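Local atomic coordinates of enterochelin esterase (Salmonella enterica subsp. enterica serovar Typhimurium, PDB entry 3MGA), a protein that probably hydrolyses the ester bonds of ferric enterobactin, the iron-loaded siderophore, so that its iron can be released inside the cell. Residues L252-D257 and F316-R321; D257-V262 and A295-L300; L347-R352 and Q358-L363; G210-E215 and H383-W388. All coordinates share one frame; numbering follows the deposited sequence.

Interaction 1 (L252-D257 and F316-R321); sequences LPCNAD and FWWPHR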
loop_
_atom_site.group_PDB
_atom_site.type_symbol
_atom_site.label_atom_id
_atom_site.label_comp_id
_atom_site.label_asym_id
_atom_site.label_seq_id
_atom_site.Cartn_x
_atom_site.Cartn_y
_atom_site.Cartn_z
ATOM N N LEU A 252 -5.209 13.420 7.569
ATOM C CA LEU A 252 -5.377 12.990 6.182
ATOM C C LEU A 252 -6.818 12.915 5.655
ATOM O O LEU A 252 -7.053 13.236 4.487
ATOM C CB LEU A 252 -4.672 11.645 5.931
ATOM C CG LEU A 252 -3.140 11.621 6.015
ATOM C CD1 LEU A 252 -2.607 10.234 5.609
ATOM C CD2 LEU A 252 -2.524 12.684 5.126
ATOM N N PRO A 253 -7.784 12.485 6.484
ATOM C CA PRO A 253 -9.129 12.400 5.904
ATOM C C PRO A 253 -9.860 13.732 5.739
ATOM O O PRO A 253 -10.668 14.133 6.592
ATOM C CB PRO A 253 -9.875 11.470 6.863
ATOM C CG PRO A 253 -9.167 11.538 8.104
ATOM C CD PRO A 253 -7.717 11.828 7.796
ATOM N N CYS A 254 -9.578 14.397 4.624
ATOM C CA CYS A 254 -10.207 15.669 4.282
ATOM C C CYS A 254 -10.061 16.739 5.363
ATOM O O CYS A 254 -11.043 17.321 5.808
ATOM C CB CYS A 254 -11.686 15.452 3.938
ATOM S SG CYS A 254 -11.961 14.273 2.586
ATOM N N ASN A 255 -8.823 16.983 5.780
ATOM C CA ASN A 255 -8.525 18.033 6.758
ATOM C C ASN A 255 -7.849 19.168 5.983
ATOM O O ASN A 255 -6.729 19.014 5.500
ATOM C CB ASN A 255 -7.619 17.515 7.874
ATOM C CG ASN A 255 -7.408 18.534 8.982
ATOM O OD1 ASN A 255 -7.828 19.688 8.879
ATOM N ND2 ASN A 255 -6.758 18.105 10.057
ATOM N N ALA A 256 -8.540 20.298 5.866
ATOM C CA ALA A 256 -8.035 21.443 5.098
ATOM C C ALA A 256 -6.754 22.037 5.648
ATOM O O ALA A 256 -5.890 22.431 4.880
ATOM C CB ALA A 256 -9.115 22.522 4.961
ATOM N N ASP A 257 -6.621 22.102 6.968
ATOM C CA ASP A 257 -5.399 22.662 7.565
ATOM C C ASP A 257 -4.136 21.949 7.137
ATOM O O ASP A 257 -3.112 22.586 6.938
ATOM C CB ASP A 257 -5.486 22.724 9.092
ATOM C CG ASP A 257 -6.315 23.892 9.577
ATOM O OD1 ASP A 257 -6.742 24.705 8.725
ATOM O OD2 ASP A 257 -6.519 24.014 10.809
ATOM N N PHE A 316 -12.399 6.077 0.017
ATOM C CA PHE A 316 -13.545 6.882 -0.401
ATOM C C PHE A 316 -14.852 6.408 0.220
ATOM O O PHE A 316 -15.932 6.857 -0.160
ATOM C CB PHE A 316 -13.623 6.962 -1.923
ATOM C CG PHE A 316 -12.402 7.549 -2.529
ATOM C CD1 PHE A 316 -12.136 8.906 -2.382
ATOM C CD2 PHE A 316 -11.489 6.753 -3.214
ATOM C CE1 PHE A 316 -10.995 9.461 -2.918
ATOM C CE2 PHE A 316 -10.338 7.303 -3.749
ATOM C CZ PHE A 316 -10.090 8.656 -3.602
ATOM N N TRP A 317 -14.733 5.483 1.169
ATOM C CA TRP A 317 -15.864 4.998 1.951
ATOM C C TRP A 317 -15.967 5.869 3.207
ATOM O O TRP A 317 -16.968 5.827 3.912
ATOM C CB TRP A 317 -15.694 3.518 2.326
ATOM C CG TRP A 317 -14.327 3.164 2.859
ATOM C CD1 TRP A 317 -13.331 2.527 2.177
ATOM C CD2 TRP A 317 -13.795 3.459 4.156
ATOM N NE1 TRP A 317 -12.225 2.387 2.972
ATOM C CE2 TRP A 317 -12.479 2.956 4.191
ATOM C CE3 TRP A 317 -14.304 4.096 5.297
ATOM C CZ2 TRP A 317 -11.668 3.060 5.320
ATOM C CZ3 TRP A 317 -13.493 4.200 6.421
ATOM C CH2 TRP A 317 -12.192 3.682 6.422
ATOM N N TRP A 318 -14.921 6.655 3.478
ATOM C CA TRP A 318 -14.878 7.551 4.639
ATOM C C TRP A 318 -16.066 8.503 4.558
ATOM O O TRP A 318 -16.474 8.874 3.454
ATOM C CB TRP A 318 -13.556 8.334 4.646
ATOM C CG TRP A 318 -13.346 9.253 5.844
ATOM C CD1 TRP A 318 -12.906 8.889 7.086
ATOM C CD2 TRP A 318 -13.534 10.676 5.889
ATOM N NE1 TRP A 318 -12.832 9.991 7.905
ATOM C CE2 TRP A 318 -13.209 11.100 7.197
ATOM C CE3 TRP A 318 -13.955 11.633 4.956
ATOM C CZ2 TRP A 318 -13.287 12.435 7.594
ATOM C CZ3 TRP A 318 -14.034 12.960 5.353
ATOM C CH2 TRP A 318 -13.699 13.348 6.661
ATOM N N PRO A 319 -16.618 8.921 5.718
ATOM C CA PRO A 319 -16.218 8.597 7.099
ATOM C C PRO A 319 -16.700 7.248 7.662
ATOM O O PRO A 319 -16.151 6.773 8.662
ATOM C CB PRO A 319 -16.813 9.751 7.908
ATOM C CG PRO A 319 -18.027 10.140 7.148
ATOM C CD PRO A 319 -17.713 9.908 5.690
ATOM N N HIS A 320 -17.698 6.635 7.032
ATOM C CA HIS A 320 -18.221 5.364 7.524
ATOM C C HIS A 320 -17.861 4.186 6.606
ATOM O O HIS A 320 -18.313 4.103 5.464
ATOM C CB HIS A 320 -19.728 5.473 7.752
ATOM C CG HIS A 320 -20.105 6.522 8.757
ATOM N ND1 HIS A 320 -19.946 6.343 10.116
ATOM C CD2 HIS A 320 -20.647 7.755 8.602
ATOM C CE1 HIS A 320 -20.363 7.422 10.753
ATOM N NE2 HIS A 320 -20.793 8.293 9.858
ATOM N N ARG A 321 -17.047 3.279 7.144
ATOM C CA ARG A 321 -16.568 2.100 6.423
ATOM C C ARG A 321 -17.685 1.120 6.089
ATOM O O ARG A 321 -17.690 0.521 5.014
ATOM C CB ARG A 321 -15.522 1.371 7.273
ATOM C CG ARG A 321 -14.756 0.273 6.548
ATOM C CD ARG A 321 -14.026 -0.619 7.537
ATOM N NE ARG A 321 -13.178 0.128 8.468
ATOM C CZ ARG A 321 -11.888 0.404 8.284
ATOM N NH1 ARG A 321 -11.246 0.002 7.190
ATOM N NH2 ARG A 321 -11.233 1.091 9.213
#
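The indole of Trp318 lies between two prolines. Pro253 CB sits over one face, 3.6 Å from the centroid of the five-membered ring and 24° off the normal. Pro319 CB, next in sequence, covers the opposite face, offset toward the rim. The Trp318-Pro319 peptide is cis, which keeps the proline close to the ring it follows. The side chains of Pro253 and Trp318 cross at about a right angle. The closest atom pair is Trp318 CH2 and the backbone Pro253 O, 3.1 Å apart. Cys254 adds a sulfur-aromatic contact. Its SG lies 3.7 Å from Trp318 CZ3 and meets the six-membered ring obliquely. Trp318 CG is anti to its own N (chi1 -177°), and this extends the indole to the 252-257 segment. No hydrogen bond crosses the contact. Farther along, Asn255 sits at the N-cap of the helix; its OD1 accepts weakly from Asp257 N. Phe290 also meets the Trp318 ring, with the planes nearly perpendicular. The arrangement is a CH-pi proline-tryptophan contact. It joins the loop entering helix 256-273 to the loop after strand 308-312 of what appears to be an alpha/beta-hydrolase domain.

Interaction 2 (D257-V262 and A295-L300); sequences DFWLAV and ALYAGL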
loop_
_atom_site.group_PDB
_atom_site.type_symbol
_atom_site.label_atom_id
_atom_site.label_comp_id
_atom_site.label_asym_id
_atom_site.label_seq_id
_atom_site.Cartn_x
_atom_site.Cartn_y
_atom_site.Cartn_z
ATOM N N ASP A 257 -6.621 22.102 6.968
ATOM C CA ASP A 257 -5.399 22.662 7.565
ATOM C C ASP A 257 -4.136 21.949 7.137
ATOM O O ASP A 257 -3.112 22.586 6.938
ATOM C CB ASP A 257 -5.486 22.724 9.092
ATOM C CG ASP A 257 -6.315 23.892 9.577
ATOM O OD1 ASP A 257 -6.742 24.705 8.725
ATOM O OD2 ASP A 257 -6.519 24.014 10.809
ATOM N N PHE A 258 -4.199 20.633 6.986
ATOM C CA PHE A 258 -3.018 19.893 6.567
ATOM C C PHE A 258 -2.489 20.448 5.245
ATOM O O PHE A 258 -1.315 20.796 5.140
ATOM C CB PHE A 258 -3.312 18.403 6.435
ATOM C CG PHE A 258 -2.148 17.607 5.931
ATOM C CD1 PHE A 258 -1.118 17.242 6.784
ATOM C CD2 PHE A 258 -2.074 17.222 4.602
ATOM C CE1 PHE A 258 -0.044 16.509 6.323
ATOM C CE2 PHE A 258 -0.993 16.488 4.139
ATOM C CZ PHE A 258 0.018 16.131 5.005
ATOM N N TRP A 259 -3.370 20.552 4.252
ATOM C CA TRP A 259 -2.971 21.051 2.934
ATOM C C TRP A 259 -2.704 22.545 2.885
ATOM O O TRP A 259 -1.875 22.985 2.088
ATOM C CB TRP A 259 -3.967 20.616 1.866
ATOM C CG TRP A 259 -3.877 19.158 1.642
ATOM C CD1 TRP A 259 -4.766 18.206 2.035
ATOM C CD2 TRP A 259 -2.777 18.466 1.047
ATOM N NE1 TRP A 259 -4.309 16.965 1.679
ATOM C CE2 TRP A 259 -3.087 17.096 1.073
ATOM C CE3 TRP A 259 -1.571 18.878 0.471
ATOM C CZ2 TRP A 259 -2.239 16.129 0.537
ATOM C CZ3 TRP A 259 -0.729 17.924 -0.056
ATOM C CH2 TRP A 259 -1.065 16.560 -0.014
ATOM N N LEU A 260 -3.396 23.321 3.717
ATOM C CA LEU A 260 -3.121 24.751 3.796
ATOM C C LEU A 260 -1.705 24.903 4.340
ATOM O O LEU A 260 -0.903 25.638 3.788
ATOM C CB LEU A 260 -4.109 25.478 4.709
ATOM C CG LEU A 260 -5.525 25.721 4.193
ATOM C CD1 LEU A 260 -6.408 26.227 5.307
ATOM C CD2 LEU A 260 -5.526 26.701 2.999
ATOM N N ALA A 261 -1.414 24.181 5.421
ATOM C CA ALA A 261 -0.108 24.213 6.065
ATOM C C ALA A 261 1.024 23.805 5.126
ATOM O O ALA A 261 2.092 24.421 5.138
ATOM C CB ALA A 261 -0.116 23.300 7.298
ATOM N N VAL A 262 0.801 22.750 4.337
ATOM C CA VAL A 262 1.798 22.274 3.383
ATOM C C VAL A 262 2.160 23.351 2.352
ATOM O O VAL A 262 3.331 23.523 1.998
ATOM C CB VAL A 262 1.310 20.997 2.653
ATOM C CG1 VAL A 262 2.087 20.756 1.367
ATOM C CG2 VAL A 262 1.371 19.784 3.590
ATOM N N ALA A 295 -5.117 12.882 -1.032
ATOM C CA ALA A 295 -4.495 13.391 -2.274
ATOM C C ALA A 295 -5.542 13.901 -3.266
ATOM O O ALA A 295 -5.346 14.930 -3.885
ATOM C CB ALA A 295 -3.601 12.327 -2.927
ATOM N N LEU A 296 -6.648 13.176 -3.420
ATOM C CA LEU A 296 -7.710 13.608 -4.322
ATOM C C LEU A 296 -8.324 14.883 -3.747
ATOM O O LEU A 296 -8.537 15.864 -4.460
ATOM C CB LEU A 296 -8.777 12.525 -4.493
ATOM C CG LEU A 296 -9.937 12.893 -5.426
ATOM C CD1 LEU A 296 -9.442 13.206 -6.848
ATOM C CD2 LEU A 296 -10.976 11.789 -5.445
ATOM N N TYR A 297 -8.602 14.857 -2.448
ATOM C CA TYR A 297 -9.152 16.009 -1.747
ATOM C C TYR A 297 -8.297 17.244 -2.026
ATOM O O TYR A 297 -8.828 18.329 -2.262
ATOM C CB TYR A 297 -9.221 15.704 -0.251
ATOM C CG TYR A 297 -9.620 16.858 0.640
ATOM C CD1 TYR A 297 -8.652 17.671 1.224
ATOM C CD2 TYR A 297 -10.946 17.113 0.934
ATOM C CE1 TYR A 297 -8.992 18.708 2.055
ATOM C CE2 TYR A 297 -11.302 18.167 1.773
ATOM C CZ TYR A 297 -10.315 18.958 2.327
ATOM O OH TYR A 297 -10.641 20.002 3.159
ATOM N N ALA A 298 -6.977 17.065 -2.011
ATOM C CA ALA A 298 -6.040 18.163 -2.281
ATOM C C ALA A 298 -6.201 18.669 -3.712
ATOM O O ALA A 298 -6.328 19.861 -3.939
ATOM C CB ALA A 298 -4.603 17.712 -2.044
ATOM N N GLY A 299 -6.183 17.750 -4.671
ATOM C CA GLY A 299 -6.346 18.102 -6.076
ATOM C C GLY A 299 -7.688 18.751 -6.362
ATOM O O GLY A 299 -7.780 19.672 -7.185
ATOM N N LEU A 300 -8.730 18.261 -5.693
ATOM C CA LEU A 300 -10.075 18.801 -5.854
ATOM C C LEU A 300 -10.222 20.212 -5.277
ATOM O O LEU A 300 -10.894 21.044 -5.875
ATOM C CB LEU A 300 -11.117 17.876 -5.212
ATOM C CG LEU A 300 -11.373 16.523 -5.883
ATOM C CD1 LEU A 300 -12.310 15.679 -5.029
ATOM C CD2 LEU A 300 -11.949 16.708 -7.287
#
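The indole NE1 of Trp259 is hydrogen-bonded to Ser294 OG, one helical turn before Ala298, whose methyl group Trp259 covers. The polar atom of this buried ring is thus satisfied by helix 290-301, the same helix that supplies Ala298 and Tyr297. Ala298 CB lies almost straight above the five-membered ring, 3.6 Å from its centroid and 16° off the normal. This is a CH-pi contact, and its closest atom pair is Ala298 CB and Trp259 CE2 at 3.5 Å. On the opposite face sits Phe258 CD2, 3.6 Å above the plane and offset toward the rim. The CG of Trp259 is anti to its carbonyl carbon (chi1 -69°), which carries the indole across to the second helix. Tyr297 comes in beside it. Its CD1 is 4.0 Å from Trp259 CD1, which lies at the edge of the tyrosine ring, and the two side chains slide past each other in opposite directions. Phe306 meets Trp259 edge-to-face. Trp259 CA lies 6.7 Å from Ala298 CA, the nearest CA pair across the contact, and the small alanine lets the indole lie against the helix. No hydrogen bond links the two segments themselves. Dispersion and CH-pi contact join them, while the one indole N-H is paired nearby.

Interaction 3 (L347-R352 and Q358-L363); sequences LEAGVR and QANQAL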
loop_
_atom_site.group_PDB
_atom_site.type_symbol
_atom_site.label_atom_id
_atom_site.label_comp_id
_atom_site.label_asym_id
_atom_site.label_seq_id
_atom_site.Cartn_x
_atom_site.Cartn_y
_atom_site.Cartn_z
ATOM N N LEU A 347 -6.391 6.444 -10.433
ATOM C CA LEU A 347 -7.232 5.918 -9.389
ATOM C C LEU A 347 -7.039 4.411 -9.394
ATOM O O LEU A 347 -7.464 3.714 -10.312
ATOM C CB LEU A 347 -8.676 6.345 -9.668
ATOM C CG LEU A 347 -9.694 6.341 -8.535
ATOM C CD1 LEU A 347 -9.209 7.191 -7.371
ATOM C CD2 LEU A 347 -11.031 6.853 -9.057
ATOM N N GLU A 348 -6.326 3.926 -8.381
ATOM C CA GLU A 348 -6.017 2.515 -8.253
ATOM C C GLU A 348 -6.691 1.884 -7.047
ATOM O O GLU A 348 -6.845 2.520 -6.000
ATOM C CB GLU A 348 -4.506 2.329 -8.153
ATOM C CG GLU A 348 -4.076 0.943 -7.686
ATOM C CD GLU A 348 -2.596 0.865 -7.425
ATOM O OE1 GLU A 348 -1.821 1.268 -8.324
ATOM O OE2 GLU A 348 -2.209 0.382 -6.332
ATOM N N ALA A 349 -7.076 0.623 -7.212
ATOM C CA ALA A 349 -7.726 -0.162 -6.165
ATOM C C ALA A 349 -7.651 -1.636 -6.543
ATOM O O ALA A 349 -7.674 -1.980 -7.727
ATOM C CB ALA A 349 -9.158 0.267 -5.988
ATOM N N GLY A 350 -7.544 -2.502 -5.541
ATOM C CA GLY A 350 -7.430 -3.934 -5.775
ATOM C C GLY A 350 -8.749 -4.672 -5.647
ATOM O O GLY A 350 -9.619 -4.263 -4.887
ATOM N N VAL A 351 -8.882 -5.770 -6.394
ATOM C CA VAL A 351 -10.087 -6.594 -6.377
ATOM C C VAL A 351 -10.186 -7.408 -5.081
ATOM O O VAL A 351 -11.241 -7.978 -4.784
ATOM C CB VAL A 351 -10.168 -7.535 -7.614
ATOM C CG1 VAL A 351 -10.321 -6.728 -8.886
ATOM C CG2 VAL A 351 -8.941 -8.467 -7.706
ATOM N N ARG A 352 -9.088 -7.461 -4.320
ATOM C CA ARG A 352 -9.048 -8.168 -3.040
ATOM C C ARG A 352 -9.389 -7.237 -1.855
ATOM O O ARG A 352 -9.098 -7.552 -0.707
ATOM C CB ARG A 352 -7.677 -8.794 -2.802
ATOM C CG ARG A 352 -7.242 -9.867 -3.794
ATOM C CD ARG A 352 -8.089 -11.088 -3.669
ATOM N NE ARG A 352 -7.482 -12.278 -4.263
ATOM C CZ ARG A 352 -8.018 -13.496 -4.187
ATOM N NH1 ARG A 352 -9.170 -13.678 -3.552
ATOM N NH2 ARG A 352 -7.408 -14.536 -4.745
ATOM N N GLN A 358 -15.191 -1.213 -4.587
ATOM C CA GLN A 358 -16.517 -0.724 -4.968
ATOM C C GLN A 358 -16.606 0.781 -4.759
ATOM O O GLN A 358 -17.193 1.496 -5.570
ATOM C CB GLN A 358 -17.610 -1.436 -4.171
ATOM C CG GLN A 358 -17.812 -2.898 -4.556
ATOM C CD GLN A 358 -18.841 -3.604 -3.678
ATOM O OE1 GLN A 358 -19.739 -4.289 -4.182
ATOM N NE2 GLN A 358 -18.735 -3.411 -2.363
ATOM N N ALA A 359 -16.012 1.257 -3.672
ATOM C CA ALA A 359 -16.013 2.675 -3.369
ATOM C C ALA A 359 -15.287 3.442 -4.481
ATOM O O ALA A 359 -15.746 4.497 -4.916
ATOM C CB ALA A 359 -15.363 2.928 -2.026
ATOM N N ASN A 360 -14.157 2.916 -4.942
ATOM C CA ASN A 360 -13.418 3.583 -6.018
ATOM C C ASN A 360 -14.132 3.574 -7.365
ATOM O O ASN A 360 -13.950 4.497 -8.160
ATOM C CB ASN A 360 -11.991 3.057 -6.158
ATOM C CG ASN A 360 -11.055 3.634 -5.117
ATOM O OD1 ASN A 360 -10.224 4.487 -5.434
ATOM N ND2 ASN A 360 -11.215 3.219 -3.865
ATOM N N GLN A 361 -14.943 2.545 -7.617
ATOM C CA GLN A 361 -15.729 2.469 -8.856
ATOM C C GLN A 361 -16.775 3.568 -8.881
ATOM O O GLN A 361 -16.945 4.254 -9.890
ATOM C CB GLN A 361 -16.431 1.119 -8.994
ATOM C CG GLN A 361 -15.513 -0.027 -9.341
ATOM C CD GLN A 361 -16.267 -1.331 -9.503
ATOM O OE1 GLN A 361 -17.149 -1.648 -8.710
ATOM N NE2 GLN A 361 -15.903 -2.108 -10.522
ATOM N N ALA A 362 -17.485 3.720 -7.769
ATOM C CA ALA A 362 -18.512 4.754 -7.645
ATOM C C ALA A 362 -17.864 6.123 -7.792
ATOM O O ALA A 362 -18.424 7.012 -8.436
ATOM C CB ALA A 362 -19.231 4.646 -6.310
ATOM N N LEU A 363 -16.683 6.291 -7.198
ATOM C CA LEU A 363 -15.973 7.560 -7.297
ATOM C C LEU A 363 -15.635 7.839 -8.751
ATOM O O LEU A 363 -15.808 8.957 -9.222
ATOM C CB LEU A 363 -14.697 7.565 -6.452
ATOM C CG LEU A 363 -13.861 8.846 -6.569
ATOM C CD1 LEU A 363 -14.716 10.083 -6.281
ATOM C CD2 LEU A 363 -12.668 8.796 -5.660
HETATM O O HOH W 1 -7.727 4.924 -5.023
#
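Leu347 and Ala349 of one strand face Asn360 and Leu363 of the helix that follows it. This is the first half of a beta-alpha-beta unit made of strand 344-350, helix 354-367 and strand 373-379. The axes of the strand segment 347-350 and the helix segment 358-363 run nearly antiparallel, at 153°, with a closest approach of 8.5 Å. The strand's contacts come from alternate residues, whose CB atoms point toward the helix. In the apolar part, Leu347 CD1 lies 4.2 Å from Leu363 CD2, and the two side chains cross obliquely. Phe316 also touches Leu347, Asn360 and Leu363, so the loop after strand 308-312 shares this packing.

The polar part centres on the buried amide of Asn360. Its CG is anti to the carbonyl carbon (chi1 -79°), which sends the amide toward the strand. Ala349 CB rests against this amide, 4.0 Å from Asn360 CG. ND2 is hydrogen-bonded to Val356 O, one turn earlier in the helix, and to Gly314 O. These two bonds probably fix the rotation of the amide. OD1 turns the other way, against the leucine, with Leu347 CD1 at 3.5 Å.

No direct hydrogen bond joins strand to helix. A water can bridge them, 2.7 Å from Glu348 O and 2.6 Å from Asn360 OD1, though other acceptors are also near it.

Interaction 4 (G210-E215 and H383-W388); sequences GQFWAE and HDALCW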
loop_
_atom_site.group_PDB
_atom_site.type_symbol
_atom_site.label_atom_id
_atom_site.label_comp_id
_atom_site.label_asym_id
_atom_site.label_seq_id
_atom_site.Cartn_x
_atom_site.Cartn_y
_atom_site.Cartn_z
ATOM N N GLY A 210 5.150 9.223 4.288
ATOM C CA GLY A 210 6.571 9.302 3.966
ATOM C C GLY A 210 7.470 8.420 4.810
ATOM O O GLY A 210 8.488 7.921 4.329
ATOM N N GLN A 211 7.099 8.236 6.075
ATOM C CA GLN A 211 7.874 7.407 6.985
ATOM C C GLN A 211 8.036 5.982 6.424
ATOM O O GLN A 211 9.122 5.402 6.487
ATOM C CB GLN A 211 7.259 7.401 8.398
ATOM C CG GLN A 211 5.886 6.716 8.567
ATOM C CD GLN A 211 4.735 7.353 7.778
ATOM O OE1 GLN A 211 4.809 8.503 7.358
ATOM N NE2 GLN A 211 3.653 6.590 7.592
ATOM N N PHE A 212 6.969 5.452 5.835
ATOM C CA PHE A 212 6.984 4.110 5.274
ATOM C C PHE A 212 7.847 4.034 4.027
ATOM O O PHE A 212 8.699 3.150 3.905
ATOM C CB PHE A 212 5.555 3.685 4.921
ATOM C CG PHE A 212 5.437 2.254 4.508
ATOM C CD1 PHE A 212 5.212 1.267 5.457
ATOM C CD2 PHE A 212 5.547 1.890 3.179
ATOM C CE1 PHE A 212 5.109 -0.055 5.079
ATOM C CE2 PHE A 212 5.438 0.581 2.793
ATOM C CZ PHE A 212 5.217 -0.397 3.736
ATOM N N TRP A 213 7.629 4.969 3.102
ATOM C CA TRP A 213 8.381 5.000 1.847
ATOM C C TRP A 213 9.821 5.460 2.018
ATOM O O TRP A 213 10.594 5.424 1.067
ATOM C CB TRP A 213 7.668 5.853 0.789
ATOM C CG TRP A 213 6.279 5.379 0.527
ATOM C CD1 TRP A 213 5.119 6.032 0.832
ATOM C CD2 TRP A 213 5.900 4.120 -0.023
ATOM N NE1 TRP A 213 4.040 5.271 0.465
ATOM C CE2 TRP A 213 4.492 4.086 -0.055
ATOM C CE3 TRP A 213 6.615 3.014 -0.499
ATOM C CZ2 TRP A 213 3.780 2.989 -0.557
ATOM C CZ3 TRP A 213 5.921 1.942 -0.998
ATOM C CH2 TRP A 213 4.510 1.930 -1.023
ATOM N N ALA A 214 10.176 5.900 3.218
ATOM C CA ALA A 214 11.552 6.311 3.506
ATOM C C ALA A 214 12.284 5.281 4.373
ATOM O O ALA A 214 13.502 5.194 4.314
ATOM C CB ALA A 214 11.577 7.685 4.183
ATOM N N GLU A 215 11.549 4.490 5.155
ATOM C CA GLU A 215 12.171 3.506 6.052
ATOM C C GLU A 215 11.763 2.034 5.828
ATOM O O GLU A 215 12.626 1.185 5.582
ATOM C CB GLU A 215 11.924 3.919 7.515
ATOM C CG GLU A 215 12.471 5.335 7.832
ATOM C CD GLU A 215 12.286 5.779 9.288
ATOM O OE1 GLU A 215 11.499 5.148 10.036
ATOM O OE2 GLU A 215 12.930 6.785 9.677
ATOM N N HIS A 383 -5.345 -4.381 -0.132
ATOM C CA HIS A 383 -4.937 -3.233 0.682
ATOM C C HIS A 383 -3.536 -3.614 1.160
ATOM O O HIS A 383 -3.305 -3.879 2.341
ATOM C CB HIS A 383 -5.933 -3.093 1.838
ATOM C CG HIS A 383 -5.942 -1.748 2.485
ATOM N ND1 HIS A 383 -6.665 -0.691 1.973
ATOM C CD2 HIS A 383 -5.354 -1.292 3.614
ATOM C CE1 HIS A 383 -6.503 0.364 2.749
ATOM N NE2 HIS A 383 -5.719 0.025 3.757
ATOM N N ASP A 384 -2.592 -3.596 0.228
ATOM C CA ASP A 384 -1.267 -4.127 0.484
ATOM C C ASP A 384 -0.137 -3.242 -0.069
ATOM O O ASP A 384 -0.101 -2.963 -1.258
ATOM C CB ASP A 384 -1.288 -5.498 -0.214
ATOM C CG ASP A 384 -0.179 -6.425 0.210
ATOM O OD1 ASP A 384 0.937 -5.990 0.565
ATOM O OD2 ASP A 384 -0.445 -7.637 0.137
ATOM N N ALA A 385 0.784 -2.814 0.792
ATOM C CA ALA A 385 1.925 -1.960 0.358
ATOM C C ALA A 385 2.891 -2.650 -0.637
ATOM O O ALA A 385 3.613 -1.979 -1.361
ATOM C CB ALA A 385 2.692 -1.417 1.561
ATOM N N LEU A 386 2.916 -3.977 -0.663
ATOM C CA LEU A 386 3.754 -4.682 -1.622
ATOM C C LEU A 386 3.248 -4.375 -3.041
ATOM O O LEU A 386 4.038 -4.211 -3.965
ATOM C CB LEU A 386 3.735 -6.178 -1.363
ATOM C CG LEU A 386 4.585 -7.049 -2.287
ATOM C CD1 LEU A 386 6.043 -6.805 -2.019
ATOM C CD2 LEU A 386 4.240 -8.517 -2.072
ATOM N N CYS A 387 1.932 -4.278 -3.205
ATOM C CA CYS A 387 1.340 -3.954 -4.504
ATOM C C CYS A 387 1.447 -2.466 -4.764
ATOM O O CYS A 387 1.803 -2.043 -5.876
ATOM C CB CYS A 387 -0.142 -4.352 -4.571
ATOM S SG CYS A 387 -0.486 -6.099 -4.310
ATOM N N TRP A 388 1.139 -1.662 -3.742
ATOM C CA TRP A 388 1.179 -0.210 -3.910
ATOM C C TRP A 388 2.540 0.290 -4.355
ATOM O O TRP A 388 2.615 1.228 -5.132
ATOM C CB TRP A 388 0.790 0.572 -2.645
ATOM C CG TRP A 388 -0.523 0.242 -2.013
ATOM C CD1 TRP A 388 -1.666 -0.124 -2.641
ATOM C CD2 TRP A 388 -0.864 0.411 -0.629
ATOM N NE1 TRP A 388 -2.684 -0.283 -1.724
ATOM C CE2 TRP A 388 -2.216 0.057 -0.484
ATOM C CE3 TRP A 388 -0.142 0.796 0.510
ATOM C CZ2 TRP A 388 -2.864 0.066 0.756
ATOM C CZ3 TRP A 388 -0.793 0.801 1.748
ATOM C CH2 TRP A 388 -2.133 0.445 1.856
#
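Helix 210-216 and the start of helix 385-399 come nearest at Phe212 and Ala385, whose CA atoms are 9.3 Å apart, so side chains bridge the gap. Phe212 reaches across with its CZ 3.5 Å from Ala385 CB, and the methyl meets the ring obliquely. Phe212 CG is anti to its backbone nitrogen (chi1 -172°), which extends the ring toward the second helix. Trp213 lies alongside. Phe212 CD2 stands 3.8 Å above the centre of the Trp213 ring, while Trp213 CD2 lies in the plane of the phenyl at its edge. The far end of this indole also touches the second segment. Its CH2 is 4.3 Å from Trp388 CB, and Ala385 O lies near the indole plane at the ring edge.

Asp384 is the N-cap of helix 385-399. Its OD1 accepts from Leu386 N at 3.1 Å, on the anti side and 35° out of the carboxylate plane. OD1 also bonds Ser94 OG in strand 92-100. Trp388 CZ2 sits over the centre of the His383 imidazole. That ring touches Ser289, and its ND1 is hydrogen-bonded to Glu353 OE2, consistent with a serine-histidine-glutamate triad of an alpha/beta-hydrolase.

No hydrogen bond joins the segments. The indole nitrogens bond elsewhere, Trp213 NE1 to Gln288 OE1 and Trp388 NE1 to Ser313 OG. The contact itself is mainly apolar, with Ala385 O at the Trp213 edge as a polar neighbour. Both indole N-H groups are thus paired outside the two segments, while Asp384 caps its own helix.

From the N terminus, 210-215 opens interaction 4, the widest loop, which closes only at 383-388 and encloses the other three. Next, 252-257 opens interaction 1. Interaction 2 opens at the shared Asp257 and closes at 295-300, before 316-321 closes interaction 1. Interaction 3 follows in series and spans only a short loop. None of the loops cross. Phe316, in the segment that closes interaction 1, touches Leu296 of interaction 2 and Leu363 of interaction 3. Interactions 3 and 4 meet where Glu348 OE2 packs on Trp388 CD1. The contacts pair helix 210-216 with 385-399, helix 256-273 with 290-301, strand 344-350 with helix 354-367, and the loop before 256-273 with that after strand 308-312.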